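Local structure of copper-containing nitrite reductase (Thermus scotoductus, 6HBE) at residues R389-F403 with T417-H431. The protein probably reduces nitrite to nitric oxide with electrons from cytochrome c, working as a copper-containing homotrimer. Residues are numbered along the deposited sequence; the frame is centred on the assembly and turned at random.
Sequences RHDAVVIDVQGPEPF and TFTKPGEYVYICSIH. With CU (copper (II) ion), chain L.
His390 meets Cys428 and His431 around a type 1 copper at one end of an antiparallel strand pair, 393-398 with 422-427, in the cupredoxin domain. Backbone bonds join Val393 with Ile427 and Gln398 with Glu423, both ways; between them Val425 O takes the N-H of Ile395 and, weakly, that of Asp396, a beta bulge shifting the register by one. The ion takes ND1 of His390, ND1 of His431 at 2.0 Å and the soft thiolate SG of Cys428 at 2.3 Å; Met434 completes the site, and Asp377 steadies the His390 ring through NE2. A chi1 of 175° swings the sulfur toward the ion, where it also accepts a long N-H...S hydrogen bond from Asp391 N (3.6 Å). Asp391's short carboxylate suits an N-H and a hydroxyl on one residue: OD1 accepts from Ser429 N (2.8 Å), OD2, by its syn lone pair, from Ser429 OG (2.6 Å). Farther along, Tyr424 OH accepts from Glu401 N (2.8 Å), while Glu401 OE2 grips the 417-421 connection through Thr419 N and OG1. Phe403 joins an aromatic cluster, oblique to Phe418 and Tyr426. Strand 393-398 edges its sheet within this chain; strand 435-443 flanks 422-427 on the other side, and Phe373 of strand 370-375 packs against Phe403.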
ATOM      1  N   ARG C 389      10.507  22.003  -7.663  1.00 24.09           N
ATOM      2  CA  ARG C 389       9.888  23.314  -7.803  1.00 25.91           C
ATOM      3  C   ARG C 389       9.052  23.377  -9.067  1.00 24.79           C
ATOM      4  O   ARG C 389       9.385  22.743 -10.064  1.00 25.04           O
ATOM      5  CB  ARG C 389      10.943  24.436  -7.857  1.00 27.62           C
ATOM      6  CG  ARG C 389      11.547  24.816  -6.523  1.00 32.86           C
ATOM      7  CD  ARG C 389      12.429  26.084  -6.599  1.00 35.82           C
ATOM      8  NE  ARG C 389      13.303  26.059  -7.776  1.00 41.41           N
ATOM      9  CZ  ARG C 389      14.491  25.443  -7.890  1.00 43.03           C
ATOM     10  NH1 ARG C 389      15.059  24.797  -6.876  1.00 43.94           N
ATOM     11  NH2 ARG C 389      15.147  25.501  -9.054  1.00 48.99           N
ATOM     12  N   HIS C 390       7.966  24.133  -9.012  1.00 22.59           N
ATOM     13  CA  HIS C 390       7.039  24.313 -10.130  1.00 24.83           C
ATOM     14  C   HIS C 390       6.498  25.731 -10.183  1.00 26.70           C
ATOM     15  O   HIS C 390       6.423  26.424  -9.146  1.00 26.56           O
ATOM     16  CB  HIS C 390       5.812  23.394 -10.019  1.00 25.34           C
ATOM     17  CG  HIS C 390       6.160  21.953  -9.920  1.00 24.73           C
ATOM     18  ND1 HIS C 390       6.742  21.270 -10.962  1.00 26.50           N
ATOM     19  CD2 HIS C 390       6.061  21.077  -8.893  1.00 25.69           C
ATOM     20  CE1 HIS C 390       6.969  20.021 -10.588  1.00 25.59           C
ATOM     21  NE2 HIS C 390       6.562  19.874  -9.339  1.00 24.46           N
ATOM     22  N   ASP C 391       6.062  26.120 -11.388  1.00 28.76           N
ATOM     23  CA  ASP C 391       5.219  27.295 -11.581  1.00 28.79           C
ATOM     24  C   ASP C 391       4.051  26.902 -12.462  1.00 30.35           C
ATOM     25  O   ASP C 391       3.919  25.725 -12.881  1.00 27.77           O
ATOM     26  CB  ASP C 391       6.041  28.504 -12.127  1.00 29.82           C
ATOM     27  CG  ASP C 391       6.614  28.290 -13.555  1.00 32.85           C
ATOM     28  OD1 ASP C 391       6.127  27.436 -14.331  1.00 30.12           O
ATOM     29  OD2 ASP C 391       7.555  29.038 -13.930  1.00 33.42           O
ATOM     30  N   ALA C 392       3.173  27.868 -12.732  1.00 28.58           N
ATOM     31  CA  ALA C 392       2.099  27.681 -13.693  1.00 28.55           C
ATOM     32  C   ALA C 392       2.081  28.922 -14.613  1.00 31.30           C
ATOM     33  O   ALA C 392       1.966  30.033 -14.098  1.00 31.43           O
ATOM     34  CB  ALA C 392       0.768  27.534 -12.976  1.00 29.40           C
ATOM     35  N   VAL C 393       2.194  28.711 -15.933  1.00 31.30           N
ATOM     36  CA  VAL C 393       2.280  29.796 -16.963  1.00 30.92           C
ATOM     37  C   VAL C 393       1.295  29.502 -18.115  1.00 31.19           C
ATOM     38  O   VAL C 393       1.354  28.441 -18.756  1.00 28.32           O
ATOM     39  CB  VAL C 393       3.731  29.970 -17.514  1.00 35.05           C
ATOM     40  CG1 VAL C 393       4.753  30.060 -16.390  1.00 38.51           C
ATOM     41  CG2 VAL C 393       4.159  28.839 -18.448  1.00 38.05           C
ATOM     42  N   VAL C 394       0.354  30.411 -18.366  1.00 31.57           N
ATOM     43  CA  VAL C 394      -0.610  30.203 -19.447  1.00 33.39           C
ATOM     44  C   VAL C 394       0.099  30.255 -20.808  1.00 35.04           C
ATOM     45  O   VAL C 394       0.929  31.155 -21.050  1.00 34.79           O
ATOM     46  CB  VAL C 394      -1.752  31.223 -19.393  1.00 33.62           C
ATOM     47  CG1 VAL C 394      -2.661  31.105 -20.615  1.00 36.39           C
ATOM     48  CG2 VAL C 394      -2.566  31.022 -18.140  1.00 35.93           C
ATOM     49  N   ILE C 395      -0.208  29.286 -21.671  1.00 35.06           N
ATOM     50  CA  ILE C 395       0.332  29.255 -23.041  1.00 34.65           C
ATOM     51  C   ILE C 395      -0.734  29.193 -24.158  1.00 37.61           C
ATOM     52  O   ILE C 395      -0.371  29.156 -25.337  1.00 34.84           O
ATOM     53  CB  ILE C 395       1.368  28.122 -23.226  1.00 36.82           C
ATOM     54  CG1 ILE C 395       0.767  26.744 -22.905  1.00 37.56           C
ATOM     55  CG2 ILE C 395       2.587  28.399 -22.359  1.00 35.98           C
ATOM     56  CD1 ILE C 395       1.220  25.644 -23.842  1.00 41.85           C
ATOM     57  N   ASP C 396      -2.022  29.207 -23.791  1.00 37.47           N
ATOM     58  CA  ASP C 396      -3.150  29.228 -24.729  1.00 41.25           C
ATOM     59  C   ASP C 396      -4.214  30.100 -24.064  1.00 42.65           C
ATOM     60  O   ASP C 396      -4.832  29.699 -23.066  1.00 41.13           O
ATOM     61  CB  ASP C 396      -3.676  27.806 -25.012  1.00 42.70           C
ATOM     62  CG  ASP C 396      -4.809  27.760 -26.068  1.00 47.78           C
ATOM     63  OD1 ASP C 396      -5.566  28.736 -26.245  1.00 52.71           O
ATOM     64  OD2 ASP C 396      -4.972  26.709 -26.715  1.00 53.80           O
ATOM     65  N   VAL C 397      -4.416  31.290 -24.628  1.00 40.91           N
ATOM     66  CA  VAL C 397      -5.173  32.356 -23.997  1.00 42.45           C
ATOM     67  C   VAL C 397      -6.522  32.453 -24.698  1.00 46.32           C
ATOM     68  O   VAL C 397      -6.561  32.788 -25.891  1.00 46.75           O
ATOM     69  CB  VAL C 397      -4.419  33.706 -24.130  1.00 42.84           C
ATOM     70  CG1 VAL C 397      -5.115  34.815 -23.343  1.00 41.68           C
ATOM     71  CG2 VAL C 397      -2.972  33.549 -23.671  1.00 40.80           C
ATOM     72  N   GLN C 398      -7.606  32.124 -23.981  1.00 41.01           N
ATOM     73  CA  GLN C 398      -8.986  32.305 -24.487  1.00 44.60           C
ATOM     74  C   GLN C 398      -9.840  33.007 -23.433  1.00 37.48           C
ATOM     75  O   GLN C 398     -10.945  32.596 -23.093  1.00 35.81           O
ATOM     76  CB  GLN C 398      -9.600  30.982 -24.967  1.00 48.08           C
ATOM     77  CG  GLN C 398      -9.164  30.620 -26.381  1.00 55.54           C
ATOM     78  CD  GLN C 398      -9.266  29.136 -26.695  1.00 63.16           C
ATOM     79  OE1 GLN C 398      -8.739  28.299 -25.957  1.00 73.37           O
ATOM     80  NE2 GLN C 398      -9.918  28.798 -27.815  1.00 69.00           N
ATOM     81  N   GLY C 399      -9.305  34.109 -22.956  1.00 36.04           N
ATOM     82  CA  GLY C 399      -9.946  34.908 -21.933  1.00 36.81           C
ATOM     83  C   GLY C 399      -9.063  36.094 -21.582  1.00 34.06           C
ATOM     84  O   GLY C 399      -7.914  36.160 -22.018  1.00 34.37           O
ATOM     85  N   PRO C 400      -9.594  37.043 -20.818  1.00 36.91           N
ATOM     86  CA  PRO C 400      -8.854  38.266 -20.509  1.00 38.42           C
ATOM     87  C   PRO C 400      -7.906  38.214 -19.300  1.00 41.80           C
ATOM     88  O   PRO C 400      -7.316  39.243 -18.986  1.00 39.65           O
ATOM     89  CB  PRO C 400      -9.982  39.269 -20.248  1.00 38.62           C
ATOM     90  CG  PRO C 400     -11.069  38.427 -19.663  1.00 38.41           C
ATOM     91  CD  PRO C 400     -11.012  37.139 -20.402  1.00 36.75           C
ATOM     92  N   GLU C 401      -7.736  37.063 -18.628  1.00 39.83           N
ATOM     93  CA  GLU C 401      -6.896  37.024 -17.421  1.00 40.52           C
ATOM     94  C   GLU C 401      -5.790  35.942 -17.420  1.00 41.89           C
ATOM     95  O   GLU C 401      -5.652  35.195 -16.462  1.00 38.82           O
ATOM     96  CB  GLU C 401      -7.790  36.882 -16.187  1.00 42.22           C
ATOM     97  CG  GLU C 401      -8.824  37.995 -16.015  1.00 43.41           C
ATOM     98  CD  GLU C 401      -9.823  37.692 -14.906  1.00 42.36           C
ATOM     99  OE1 GLU C 401     -10.503  36.645 -14.969  1.00 42.57           O
ATOM    100  OE2 GLU C 401      -9.945  38.504 -13.968  1.00 44.45           O
ATOM    101  N   PRO C 402      -4.962  35.890 -18.474  1.00 43.17           N
ATOM    102  CA  PRO C 402      -3.823  34.961 -18.423  1.00 41.46           C
ATOM    103  C   PRO C 402      -2.913  35.287 -17.230  1.00 42.12           C
ATOM    104  O   PRO C 402      -2.973  36.397 -16.698  1.00 36.70           O
ATOM    105  CB  PRO C 402      -3.135  35.159 -19.776  1.00 43.97           C
ATOM    106  CG  PRO C 402      -3.529  36.551 -20.203  1.00 44.61           C
ATOM    107  CD  PRO C 402      -4.912  36.774 -19.659  1.00 42.76           C
ATOM    108  N   PHE C 403      -2.127  34.303 -16.773  1.00 38.33           N
ATOM    109  CA  PHE C 403      -1.417  34.422 -15.495  1.00 35.17           C
ATOM    110  C   PHE C 403      -0.069  33.731 -15.563  1.00 33.59           C
ATOM    111  O   PHE C 403       0.186  32.912 -16.475  1.00 31.01           O
ATOM    112  CB  PHE C 403      -2.269  33.886 -14.332  1.00 35.91           C
ATOM    113  CG  PHE C 403      -2.706  32.429 -14.488  1.00 35.02           C
ATOM    114  CD1 PHE C 403      -1.864  31.372 -14.091  1.00 33.43           C
ATOM    115  CD2 PHE C 403      -3.958  32.114 -15.002  1.00 33.16           C
ATOM    116  CE1 PHE C 403      -2.264  30.050 -14.237  1.00 30.74           C
ATOM    117  CE2 PHE C 403      -4.365  30.782 -15.139  1.00 35.04           C
ATOM    118  CZ  PHE C 403      -3.504  29.750 -14.752  1.00 32.36           C
ATOM    119  N   THR C 417      -7.505  35.408  -8.194  1.00 33.17           N
ATOM    120  CA  THR C 417      -8.962  35.566  -8.214  1.00 33.65           C
ATOM    121  C   THR C 417      -9.400  35.850  -9.652  1.00 35.77           C
ATOM    122  O   THR C 417      -8.871  36.787 -10.278  1.00 34.46           O
ATOM    123  CB  THR C 417      -9.386  36.725  -7.297  1.00 35.21           C
ATOM    124  OG1 THR C 417      -8.875  36.493  -5.978  1.00 36.44           O
ATOM    125  CG2 THR C 417     -10.915  36.863  -7.232  1.00 33.29           C
ATOM    126  N   PHE C 418     -10.336  35.046 -10.164  1.00 35.15           N
ATOM    127  CA  PHE C 418     -10.852  35.157 -11.533  1.00 36.35           C
ATOM    128  C   PHE C 418     -12.212  35.897 -11.512  1.00 35.37           C
ATOM    129  O   PHE C 418     -13.143  35.463 -10.837  1.00 34.50           O
ATOM    130  CB  PHE C 418     -10.988  33.757 -12.190  1.00 33.78           C
ATOM    131  CG  PHE C 418      -9.669  33.087 -12.470  1.00 34.09           C
ATOM    132  CD1 PHE C 418      -8.981  33.343 -13.645  1.00 33.48           C
ATOM    133  CD2 PHE C 418      -9.116  32.201 -11.555  1.00 34.77           C
ATOM    134  CE1 PHE C 418      -7.757  32.739 -13.904  1.00 35.73           C
ATOM    135  CE2 PHE C 418      -7.892  31.601 -11.800  1.00 34.60           C
ATOM    136  CZ  PHE C 418      -7.214  31.858 -12.980  1.00 36.50           C
ATOM    137  N   THR C 419     -12.299  37.028 -12.217  1.00 37.90           N
ATOM    138  CA  THR C 419     -13.521  37.893 -12.217  1.00 39.52           C
ATOM    139  C   THR C 419     -14.366  37.869 -13.506  1.00 41.49           C
ATOM    140  O   THR C 419     -15.506  38.365 -13.516  1.00 41.60           O
ATOM    141  CB  THR C 419     -13.139  39.377 -11.963  1.00 40.73           C
ATOM    142  OG1 THR C 419     -12.305  39.846 -13.034  1.00 39.23           O
ATOM    143  CG2 THR C 419     -12.408  39.534 -10.609  1.00 41.29           C
ATOM    144  N   LYS C 420     -13.821  37.302 -14.581  1.00 39.09           N
ATOM    145  CA  LYS C 420     -14.480  37.302 -15.881  1.00 40.54           C
ATOM    146  C   LYS C 420     -14.411  35.905 -16.493  1.00 39.31           C
ATOM    147  O   LYS C 420     -13.477  35.158 -16.175  1.00 36.30           O
ATOM    148  CB  LYS C 420     -13.762  38.288 -16.811  1.00 44.82           C
ATOM    149  CG  LYS C 420     -13.721  39.737 -16.325  1.00 47.25           C
ATOM    150  CD  LYS C 420     -13.238  40.666 -17.433  1.00 52.94           C
ATOM    151  CE  LYS C 420     -12.662  41.968 -16.891  1.00 54.86           C
ATOM    152  NZ  LYS C 420     -13.693  42.781 -16.201  1.00 56.56           N
ATOM    153  N   PRO C 421     -15.384  35.554 -17.369  1.00 37.85           N
ATOM    154  CA  PRO C 421     -15.354  34.248 -18.022  1.00 37.43           C
ATOM    155  C   PRO C 421     -14.218  34.110 -19.017  1.00 39.47           C
ATOM    156  O   PRO C 421     -13.701  35.117 -19.524  1.00 34.95           O
ATOM    157  CB  PRO C 421     -16.724  34.140 -18.712  1.00 38.40           C
ATOM    158  CG  PRO C 421     -17.219  35.531 -18.854  1.00 38.92           C
ATOM    159  CD  PRO C 421     -16.546  36.365 -17.801  1.00 39.63           C
ATOM    160  N   GLY C 422     -13.837  32.857 -19.286  1.00 37.37           N
ATOM    161  CA  GLY C 422     -12.682  32.545 -20.138  1.00 37.34           C
ATOM    162  C   GLY C 422     -12.150  31.132 -19.905  1.00 39.38           C
ATOM    163  O   GLY C 422     -12.563  30.465 -18.947  1.00 34.86           O
ATOM    164  N   GLU C 423     -11.268  30.670 -20.795  1.00 38.23           N
ATOM    165  CA  GLU C 423     -10.489  29.455 -20.543  1.00 40.54           C
ATOM    166  C   GLU C 423      -9.022  29.595 -20.911  1.00 40.09           C
ATOM    167  O   GLU C 423      -8.637  30.453 -21.743  1.00 34.77           O
ATOM    168  CB  GLU C 423     -11.115  28.227 -21.207  1.00 46.03           C
ATOM    169  CG  GLU C 423     -11.634  28.392 -22.619  1.00 49.66           C
ATOM    170  CD  GLU C 423     -12.303  27.115 -23.125  1.00 54.38           C
ATOM    171  OE1 GLU C 423     -11.776  26.010 -22.863  1.00 51.92           O
ATOM    172  OE2 GLU C 423     -13.354  27.217 -23.786  1.00 56.07           O
ATOM    173  N   TYR C 424      -8.208  28.761 -20.248  1.00 35.45           N
ATOM    174  CA  TYR C 424      -6.748  28.866 -20.268  1.00 35.19           C
ATOM    175  C   TYR C 424      -6.121  27.477 -20.180  1.00 33.45           C
ATOM    176  O   TYR C 424      -6.532  26.682 -19.327  1.00 32.84           O
ATOM    177  CB  TYR C 424      -6.268  29.702 -19.074  1.00 36.37           C
ATOM    178  CG  TYR C 424      -7.021  31.008 -18.916  1.00 36.74           C
ATOM    179  CD1 TYR C 424      -6.633  32.145 -19.639  1.00 39.13           C
ATOM    180  CD2 TYR C 424      -8.136  31.102 -18.085  1.00 38.12           C
ATOM    181  CE1 TYR C 424      -7.334  33.341 -19.521  1.00 40.81           C
ATOM    182  CE2 TYR C 424      -8.846  32.293 -17.957  1.00 39.25           C
ATOM    183  CZ  TYR C 424      -8.439  33.411 -18.687  1.00 39.54           C
ATOM    184  OH  TYR C 424      -9.129  34.602 -18.587  1.00 39.68           O
ATOM    185  N   VAL C 425      -5.143  27.197 -21.039  1.00 31.36           N
ATOM    186  CA  VAL C 425      -4.284  26.029 -20.895  1.00 33.68           C
ATOM    187  C   VAL C 425      -2.975  26.550 -20.336  1.00 32.11           C
ATOM    188  O   VAL C 425      -2.434  27.521 -20.875  1.00 32.35           O
ATOM    189  CB  VAL C 425      -4.031  25.304 -22.239  1.00 32.33           C
ATOM    190  CG1 VAL C 425      -3.233  24.020 -22.034  1.00 34.40           C
ATOM    191  CG2 VAL C 425      -5.342  25.022 -22.947  1.00 34.36           C
ATOM    192  N   TYR C 426      -2.472  25.931 -19.261  1.00 28.03           N
ATOM    193  CA  TYR C 426      -1.214  26.343 -18.637  1.00 26.25           C
ATOM    194  C   TYR C 426      -0.247  25.164 -18.520  1.00 27.69           C
ATOM    195  O   TYR C 426      -0.666  23.998 -18.522  1.00 27.11           O
ATOM    196  CB  TYR C 426      -1.451  27.032 -17.275  1.00 28.25           C
ATOM    197  CG  TYR C 426      -2.085  26.147 -16.210  1.00 27.38           C
ATOM    198  CD1 TYR C 426      -3.469  25.973 -16.142  1.00 26.30           C
ATOM    199  CD2 TYR C 426      -1.298  25.478 -15.271  1.00 28.62           C
ATOM    200  CE1 TYR C 426      -4.050  25.149 -15.178  1.00 28.18           C
ATOM    201  CE2 TYR C 426      -1.881  24.641 -14.304  1.00 27.97           C
ATOM    202  CZ  TYR C 426      -3.242  24.466 -14.259  1.00 26.44           C
ATOM    203  OH  TYR C 426      -3.843  23.655 -13.287  1.00 27.21           O
ATOM    204  N   ILE C 427       1.042  25.487 -18.467  1.00 28.43           N
ATOM    205  CA  ILE C 427       2.115  24.514 -18.227  1.00 28.93           C
ATOM    206  C   ILE C 427       2.982  24.960 -17.071  1.00 27.24           C
ATOM    207  O   ILE C 427       2.849  26.077 -16.569  1.00 28.42           O
ATOM    208  CB  ILE C 427       3.015  24.261 -19.491  1.00 27.78           C
ATOM    209  CG1 ILE C 427       3.774  25.527 -19.929  1.00 30.11           C
ATOM    210  CG2 ILE C 427       2.183  23.727 -20.646  1.00 28.12           C
ATOM    211  CD1 ILE C 427       4.723  25.320 -21.094  1.00 30.34           C
ATOM    212  N   CYS C 428       3.902  24.091 -16.665  1.00 27.19           N
ATOM    213  CA  CYS C 428       5.047  24.513 -15.870  1.00 27.27           C
ATOM    214  C   CYS C 428       6.220  24.843 -16.789  1.00 28.25           C
ATOM    215  O   CYS C 428       6.569  24.054 -17.677  1.00 28.94           O
ATOM    216  CB  CYS C 428       5.425  23.413 -14.893  1.00 27.93           C
ATOM    217  SG  CYS C 428       6.898  23.752 -13.953  1.00 27.40           S
ATOM    218  N   SER C 429       6.858  25.998 -16.578  1.00 29.77           N
ATOM    219  CA  SER C 429       7.968  26.412 -17.455  1.00 28.29           C
ATOM    220  C   SER C 429       9.229  25.587 -17.196  1.00 31.10           C
ATOM    221  O   SER C 429      10.038  25.405 -18.103  1.00 29.95           O
ATOM    222  CB  SER C 429       8.261  27.928 -17.315  1.00 30.63           C
ATOM    223  OG  SER C 429       8.774  28.260 -16.044  1.00 29.54           O
ATOM    224  N   ILE C 430       9.345  25.037 -15.983  1.00 27.10           N
ATOM    225  CA  ILE C 430      10.484  24.192 -15.602  1.00 27.42           C
ATOM    226  C   ILE C 430      10.348  22.824 -16.283  1.00 27.70           C
ATOM    227  O   ILE C 430      11.335  22.280 -16.817  1.00 31.04           O
ATOM    228  CB  ILE C 430      10.594  24.074 -14.055  1.00 27.84           C
ATOM    229  CG1 ILE C 430      10.712  25.474 -13.422  1.00 29.60           C
ATOM    230  CG2 ILE C 430      11.805  23.234 -13.612  1.00 28.40           C
ATOM    231  CD1 ILE C 430      10.612  25.523 -11.904  1.00 30.92           C
ATOM    232  N   HIS C 431       9.136  22.272 -16.232  1.00 26.69           N
ATOM    233  CA  HIS C 431       8.786  20.951 -16.777  1.00 25.69           C
ATOM    234  C   HIS C 431       7.638  21.119 -17.786  1.00 27.25           C
ATOM    235  O   HIS C 431       6.460  20.952 -17.446  1.00 26.59           O
ATOM    236  CB  HIS C 431       8.356  20.005 -15.624  1.00 25.38           C
ATOM    237  CG  HIS C 431       9.267  20.032 -14.433  1.00 25.04           C
ATOM    238  ND1 HIS C 431       8.975  20.728 -13.272  1.00 25.24           N
ATOM    239  CD2 HIS C 431      10.466  19.441 -14.226  1.00 25.10           C
ATOM    240  CE1 HIS C 431       9.950  20.552 -12.403  1.00 25.22           C
ATOM    241  NE2 HIS C 431      10.873  19.787 -12.960  1.00 24.98           N
TER
HETATM  242 CU    CU L 500       7.344  21.815 -12.845  1.00 26.91          CU